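Voltage-sensor containing phosphatase (Ciona intestinalis, PDB 3V0D) probably dephosphorylates phosphoinositide lipids under the control of a membrane voltage sensor, using a PTEN-like phosphatase domain joined to a C2 domain. Local coordinates at residues I35-P40 against V121-S126; Q213-G218 against W320-D325. The protein carries 1 engineered substitution. All coordinates share one frame; numbering follows the deposited sequence. Where two conformers were deposited one is given.

From the N terminus, the chain lays down residues 35-40 early in the phosphatase domain and meets them again at 121-126, so interaction 1 closes a loop of 80 intervening residues. That contact is complete before interaction 2 begins: residues 213-218 follow strand 202-210, residues 320-325 come shortly before strand 328-335, and the loop they close holds 101 residues without helix. The two loops therefore stand in series, neither nesting nor crossing. Interaction 1 joins parallel neighbours in the mixed phosphatase sheet beside the phosphate-binding loop; interaction 2 joins two connecting loops of the C2 domain. Their centres are 38 Å apart and their nearest atoms about 23 Å, on opposite sides of the chain's centre.

Interaction 1. Residues I35-P40 against V121-S126; sequences IAMSFP and VIAIHS. Engineered in segment 121-126: Ser126 (natural residue Cys). With PO4 (phosphate ion), chain C.
Ile35 and Ala123 form the apolar centre, with Ile35 CB 3.9 Å from Ala123 CB. Met37 lies on the same sheet face. Its CG sits between the backbone N and carbonyl carbon (chi1 65°), 3.6 Å from His125 CB, and its extended chain brings CE to 4.0 Å from Ala123 CB. Phe59 of helix 52-62 packs against all three apolar residues.

The backbones pair as parallel strands: Ile35 N donates to Ile122 O, Ile124 N to Ile35 O at 2.8 Å, and Met37 N to Ile124 O through a longer, more bent bond. Met37 O is buried without a conventional partner, although His125 CA makes a CA-H...O contact with it.

At the C-terminal end of strand 121-125, the His125 imidazole is met by Pro40 and Phe39. Pro40 CD lies over one imidazole face, 3.5 Å from the ring centroid, a CH-pi contact. The imidazole turns an edge toward the Phe39 face in an offset edge-to-face pair, with planes at 87°. At the polar edge, His125 ND1 donates an almost straight bond (175°) to a lone pair of its neighbour's carbonyl, Ser126 O, at 3.0 Å, while NE2 is hydrogen-bonded to Tyr78 OH. Bonds at both nitrogens fix the ring's rotation.

Ser126, engineered in place of cysteine, gives its OG hydrogen to phosphate O4 at 2.6 Å; backbone N-H groups of Lys127, Gly128 and Lys130, and Arg132, also bind the ion. This is the HCX5R P-loop of cysteine-dependent phosphatases, with serine at the nucleophile's position. The ND1 bond is consistent with His125 holding the start of this loop, and the phosphate, probably from the crystallisation liquor, sits where a substrate's phosphoryl group would be expected.

Interaction 2. Residues Q213-G218 against W320-D325; sequences QGVGRG and WKIYRD
Arg324 crosses Gln213 at about a right angle, its CB directed toward the 213-218 loop. From CB the chain runs extended through CG to CD, then bends (chi3 -77°), and NE donates to a water at 3.0 Å. That water donates to Gln213 O at 2.7 Å and to Ile322 O at 2.8 Å, so it bridges Gln213 O to two atoms of 320-325. Beyond NE, Gln213 OE1 lies over the centre of one guanidinium face, 3.6 Å from CZ; the amide and guanidinium planes differ by 13°, a stacked arrangement, though Gln213 has two deposited conformers and the stack is correspondingly less certain. At the tip, NH2 donates to Gln213 O at 3.0 Å (163° at the hydrogen) and also forms a salt bridge with Asp254, whose carboxylate accepts a bond from Gln213 N as well.

Alongside, Val215 CG2 meets Ile322 CG2 at 4.2 Å, and Val215 CG1 approaches Tyr323 CE2.

Gln213 O thus accepts from both guanidinium and water. One direct bond and one water bridge, beside an apolar patch of Val215, Ile322 and Tyr323, join these two C2-domain loops, and Asp254 would partly balance the arginine's charge.

Interaction 1. Residues I35-P40 against V121-S126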
loop_
_atom_site.group_PDB
_atom_site.type_symbol
_atom_site.label_atom_id
_atom_site.label_comp_id
_atom_site.label_asym_id
_atom_site.label_seq_id
_atom_site.Cartn_x
_atom_site.Cartn_y
_atom_site.Cartn_z
ATOM N N ILE A 35 -6.572 10.340 14.473
ATOM C CA ILE A 35 -6.748 11.371 13.482
ATOM C C ILE A 35 -6.066 10.952 12.181
ATOM O O ILE A 35 -4.968 10.384 12.217
ATOM C CB ILE A 35 -6.195 12.703 14.014
ATOM C CG1 ILE A 35 -7.078 13.222 15.162
ATOM C CG2 ILE A 35 -6.043 13.750 12.908
ATOM C CD1 ILE A 35 -6.333 14.159 16.101
ATOM N N ALA A 36 -6.724 11.236 11.047
ATOM C CA ALA A 36 -6.123 11.123 9.727
ATOM C C ALA A 36 -6.080 12.516 9.125
ATOM O O ALA A 36 -7.059 13.259 9.206
ATOM C CB ALA A 36 -6.944 10.208 8.858
ATOM N N MET A 37 -4.966 12.895 8.497
ATOM C CA MET A 37 -4.852 14.249 7.943
ATOM C C MET A 37 -3.890 14.253 6.762
ATOM O O MET A 37 -3.173 13.268 6.513
ATOM C CB MET A 37 -4.440 15.245 9.041
ATOM C CG MET A 37 -3.050 14.960 9.583
ATOM S SD MET A 37 -2.698 16.032 10.993
ATOM C CE MET A 37 -0.980 15.578 11.301
ATOM N N SER A 38 -3.876 15.365 6.036
ATOM C CA SER A 38 -2.951 15.555 4.925
ATOM C C SER A 38 -1.606 16.108 5.415
ATOM O O SER A 38 -1.387 16.288 6.626
ATOM C CB SER A 38 -3.593 16.449 3.865
ATOM O OG SER A 38 -3.990 17.657 4.440
ATOM N N PHE A 39 -0.697 16.348 4.475
ATOM C CA PHE A 39 0.659 16.711 4.835
ATOM C C PHE A 39 0.736 18.113 5.479
ATOM O O PHE A 39 0.135 19.066 4.961
ATOM C CB PHE A 39 1.519 16.710 3.580
ATOM C CG PHE A 39 2.995 16.703 3.869
ATOM C CD1 PHE A 39 3.647 15.493 4.085
ATOM C CD2 PHE A 39 3.746 17.871 3.922
ATOM C CE1 PHE A 39 4.995 15.431 4.356
ATOM C CE2 PHE A 39 5.129 17.820 4.191
ATOM C CZ PHE A 39 5.739 16.588 4.411
ATOM N N PRO A 40 1.469 18.265 6.602
ATOM C CA PRO A 40 1.650 19.605 7.200
ATOM C C PRO A 40 2.685 20.353 6.366
ATOM O O PRO A 40 3.890 20.057 6.426
ATOM C CB PRO A 40 2.155 19.311 8.625
ATOM C CG PRO A 40 2.530 17.915 8.682
ATOM C CD PRO A 40 2.119 17.217 7.413
ATOM N N VAL A 121 -3.577 10.738 21.849
ATOM C CA VAL A 121 -4.039 10.609 20.480
ATOM C C VAL A 121 -2.867 10.346 19.549
ATOM O O VAL A 121 -1.705 10.699 19.828
ATOM C CB VAL A 121 -4.853 11.852 19.991
ATOM C CG1 VAL A 121 -5.963 12.169 20.978
ATOM C CG2 VAL A 121 -3.988 13.074 19.752
ATOM N N ILE A 122 -3.205 9.735 18.411
ATOM C CA ILE A 122 -2.285 9.582 17.301
ATOM C C ILE A 122 -2.877 10.278 16.103
ATOM O O ILE A 122 -4.080 10.193 15.840
ATOM C CB ILE A 122 -1.947 8.098 17.003
ATOM C CG1 ILE A 122 -3.171 7.254 16.634
ATOM C CG2 ILE A 122 -1.182 7.500 18.184
ATOM C CD1 ILE A 122 -2.853 5.768 16.400
ATOM N N ALA A 123 -2.008 10.959 15.353
ATOM C CA ALA A 123 -2.407 11.633 14.115
ATOM C C ALA A 123 -1.524 11.111 13.008
ATOM O O ALA A 123 -0.303 11.335 13.022
ATOM C CB ALA A 123 -2.310 13.150 14.246
ATOM N N ILE A 124 -2.146 10.406 12.077
ATOM C CA ILE A 124 -1.451 9.742 10.983
ATOM C C ILE A 124 -1.665 10.554 9.724
ATOM O O ILE A 124 -2.796 10.915 9.401
ATOM C CB ILE A 124 -1.949 8.300 10.846
ATOM C CG1 ILE A 124 -1.701 7.537 12.170
ATOM C CG2 ILE A 124 -1.282 7.602 9.678
ATOM C CD1 ILE A 124 -2.392 6.206 12.299
ATOM N N HIS A 125 -0.576 10.862 9.033
ATOM C CA HIS A 125 -0.680 11.594 7.781
ATOM C C HIS A 125 0.201 11.024 6.729
ATOM O O HIS A 125 1.227 10.377 6.996
ATOM C CB HIS A 125 -0.427 13.111 7.942
ATOM C CG HIS A 125 1.017 13.501 8.020
ATOM N ND1 HIS A 125 1.819 13.633 6.904
ATOM C CD2 HIS A 125 1.806 13.800 9.087
ATOM C CE1 HIS A 125 3.041 13.983 7.287
ATOM N NE2 HIS A 125 3.058 14.110 8.602
ATOM N N SER A 126 -0.172 11.323 5.487
ATOM C CA SER A 126 0.643 11.023 4.341
ATOM C C SER A 126 0.678 12.286 3.473
ATOM O O SER A 126 0.895 13.368 4.031
ATOM C CB SER A 126 0.213 9.723 3.675
ATOM O OG SER A 126 -1.189 9.648 3.540
HETATM P P PO4 C . -1.658 9.403 0.313
HETATM O O1 PO4 C . -1.679 8.801 -1.103
HETATM O O2 PO4 C . -0.443 10.294 0.418
HETATM O O3 PO4 C . -2.920 10.204 0.475
HETATM O O4 PO4 C . -1.591 8.317 1.297
#

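Interaction 2. Residues Q213-G218 against W320-D325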
loop_
_atom_site.group_PDB
_atom_site.type_symbol
_atom_site.label_atom_id
_atom_site.label_comp_id
_atom_site.label_asym_id
_atom_site.label_seq_id
_atom_site.Cartn_x
_atom_site.Cartn_y
_atom_site.Cartn_z
ATOM N N GLN A 213 -5.173 -10.596 -24.506
ATOM C CA GLN A 213 -5.660 -9.854 -25.663
ATOM C C GLN A 213 -6.073 -8.443 -25.244
ATOM O O GLN A 213 -6.727 -8.273 -24.218
ATOM C CB GLN A 213 -6.819 -10.610 -26.338
ATOM C CG GLN A 213 -7.741 -9.785 -27.270
ATOM C CD GLN A 213 -9.011 -9.313 -26.564
ATOM O OE1 GLN A 213 -9.912 -10.108 -26.277
ATOM N NE2 GLN A 213 -9.101 -8.019 -26.312
ATOM N N GLY A 214 -5.685 -7.447 -26.049
ATOM C CA GLY A 214 -6.029 -6.050 -25.813
ATOM C C GLY A 214 -5.121 -5.355 -24.809
ATOM O O GLY A 214 -5.274 -4.151 -24.600
ATOM N N VAL A 215 -4.199 -6.098 -24.179
ATOM C CA VAL A 215 -3.253 -5.543 -23.213
ATOM C C VAL A 215 -1.932 -5.318 -23.957
ATOM O O VAL A 215 -1.244 -6.275 -24.305
ATOM C CB VAL A 215 -3.038 -6.509 -22.000
ATOM C CG1 VAL A 215 -2.051 -5.883 -21.017
ATOM C CG2 VAL A 215 -4.381 -6.800 -21.314
ATOM N N GLY A 216 -1.606 -4.057 -24.241
ATOM C CA GLY A 216 -0.436 -3.746 -25.074
ATOM C C GLY A 216 -0.569 -4.396 -26.443
ATOM O O GLY A 216 -1.602 -4.240 -27.107
ATOM N N ARG A 217 0.436 -5.169 -26.846
ATOM C CA ARG A 217 0.405 -5.869 -28.131
ATOM C C ARG A 217 -0.445 -7.129 -28.091
ATOM O O ARG A 217 -0.667 -7.762 -29.131
ATOM C CB ARG A 217 1.823 -6.267 -28.550
ATOM C CG ARG A 217 2.708 -5.134 -29.035
ATOM C CD ARG A 217 2.166 -4.448 -30.276
ATOM N NE ARG A 217 2.422 -5.186 -31.513
ATOM C CZ ARG A 217 1.499 -5.834 -32.220
ATOM N NH1 ARG A 217 0.230 -5.846 -31.827
ATOM N NH2 ARG A 217 1.844 -6.474 -33.328
ATOM N N GLY A 218 -0.905 -7.505 -26.898
ATOM C CA GLY A 218 -1.849 -8.625 -26.778
ATOM C C GLY A 218 -1.212 -9.997 -26.814
ATOM O O GLY A 218 -1.910 -10.998 -26.928
ATOM N N TRP A 320 -11.055 -1.132 -16.925
ATOM C CA TRP A 320 -11.618 -2.460 -17.149
ATOM C C TRP A 320 -11.965 -2.807 -18.607
ATOM O O TRP A 320 -12.308 -3.946 -18.880
ATOM C CB TRP A 320 -12.808 -2.706 -16.211
ATOM C CG TRP A 320 -12.381 -2.858 -14.737
ATOM C CD1 TRP A 320 -11.100 -2.769 -14.208
ATOM C CD2 TRP A 320 -13.253 -3.091 -13.620
ATOM N NE1 TRP A 320 -11.135 -2.968 -12.854
ATOM C CE2 TRP A 320 -12.436 -3.150 -12.456
ATOM C CE3 TRP A 320 -14.653 -3.233 -13.484
ATOM C CZ2 TRP A 320 -12.979 -3.367 -11.176
ATOM C CZ3 TRP A 320 -15.169 -3.468 -12.226
ATOM C CH2 TRP A 320 -14.348 -3.525 -11.088
ATOM N N LYS A 321 -11.842 -1.854 -19.528
ATOM C CA LYS A 321 -11.902 -2.227 -20.944
ATOM C C LYS A 321 -10.625 -2.893 -21.417
ATOM O O LYS A 321 -10.629 -3.653 -22.394
ATOM C CB LYS A 321 -12.194 -1.027 -21.846
ATOM C CG LYS A 321 -13.561 -0.408 -21.648
ATOM C CD LYS A 321 -13.992 0.458 -22.840
ATOM C CE LYS A 321 -13.087 1.673 -23.047
ATOM N NZ LYS A 321 -13.056 2.615 -21.878
ATOM N N ILE A 322 -9.532 -2.584 -20.726
ATOM C CA ILE A 322 -8.224 -3.168 -21.022
ATOM C C ILE A 322 -8.012 -4.435 -20.194
ATOM O O ILE A 322 -7.668 -5.486 -20.737
ATOM C CB ILE A 322 -7.081 -2.154 -20.819
ATOM C CG1 ILE A 322 -7.188 -1.041 -21.877
ATOM C CG2 ILE A 322 -5.715 -2.845 -20.908
ATOM C CD1 ILE A 322 -6.064 -0.021 -21.831
ATOM N N TYR A 323 -8.184 -4.319 -18.873
ATOM C CA TYR A 323 -8.035 -5.473 -17.998
ATOM C C TYR A 323 -9.420 -6.050 -17.783
ATOM O O TYR A 323 -10.209 -5.494 -17.030
ATOM C CB TYR A 323 -7.376 -5.074 -16.654
ATOM C CG TYR A 323 -6.072 -4.346 -16.843
ATOM C CD1 TYR A 323 -6.004 -2.980 -16.645
ATOM C CD2 TYR A 323 -4.920 -5.017 -17.269
ATOM C CE1 TYR A 323 -4.807 -2.292 -16.843
ATOM C CE2 TYR A 323 -3.711 -4.338 -17.465
ATOM C CZ TYR A 323 -3.678 -2.982 -17.277
ATOM O OH TYR A 323 -2.494 -2.331 -17.491
ATOM N N ARG A 324 -9.704 -7.140 -18.481
ATOM C CA ARG A 324 -11.016 -7.775 -18.436
ATOM C C ARG A 324 -11.169 -8.609 -17.172
ATOM O O ARG A 324 -10.223 -8.755 -16.383
ATOM C CB ARG A 324 -11.227 -8.578 -19.720
ATOM C CG ARG A 324 -11.336 -7.680 -20.947
ATOM C CD ARG A 324 -11.356 -8.474 -22.254
ATOM N NE ARG A 324 -10.015 -8.941 -22.618
ATOM C CZ ARG A 324 -9.633 -10.211 -22.717
ATOM N NH1 ARG A 324 -10.495 -11.211 -22.502
ATOM N NH2 ARG A 324 -8.390 -10.489 -23.089
ATOM N N ASP A 325 -12.378 -9.117 -16.936
ATOM C CA ASP A 325 -12.653 -9.688 -15.603
ATOM C C ASP A 325 -11.829 -10.932 -15.272
ATOM O O ASP A 325 -11.641 -11.241 -14.095
ATOM C CB ASP A 325 -14.149 -9.877 -15.322
ATOM C CG ASP A 325 -14.824 -10.810 -16.288
ATOM O OD1 ASP A 325 -14.166 -11.611 -16.974
ATOM O OD2 ASP A 325 -16.066 -10.765 -16.332
HETATM O O HOH W 1 -8.419 -6.502 -23.201
#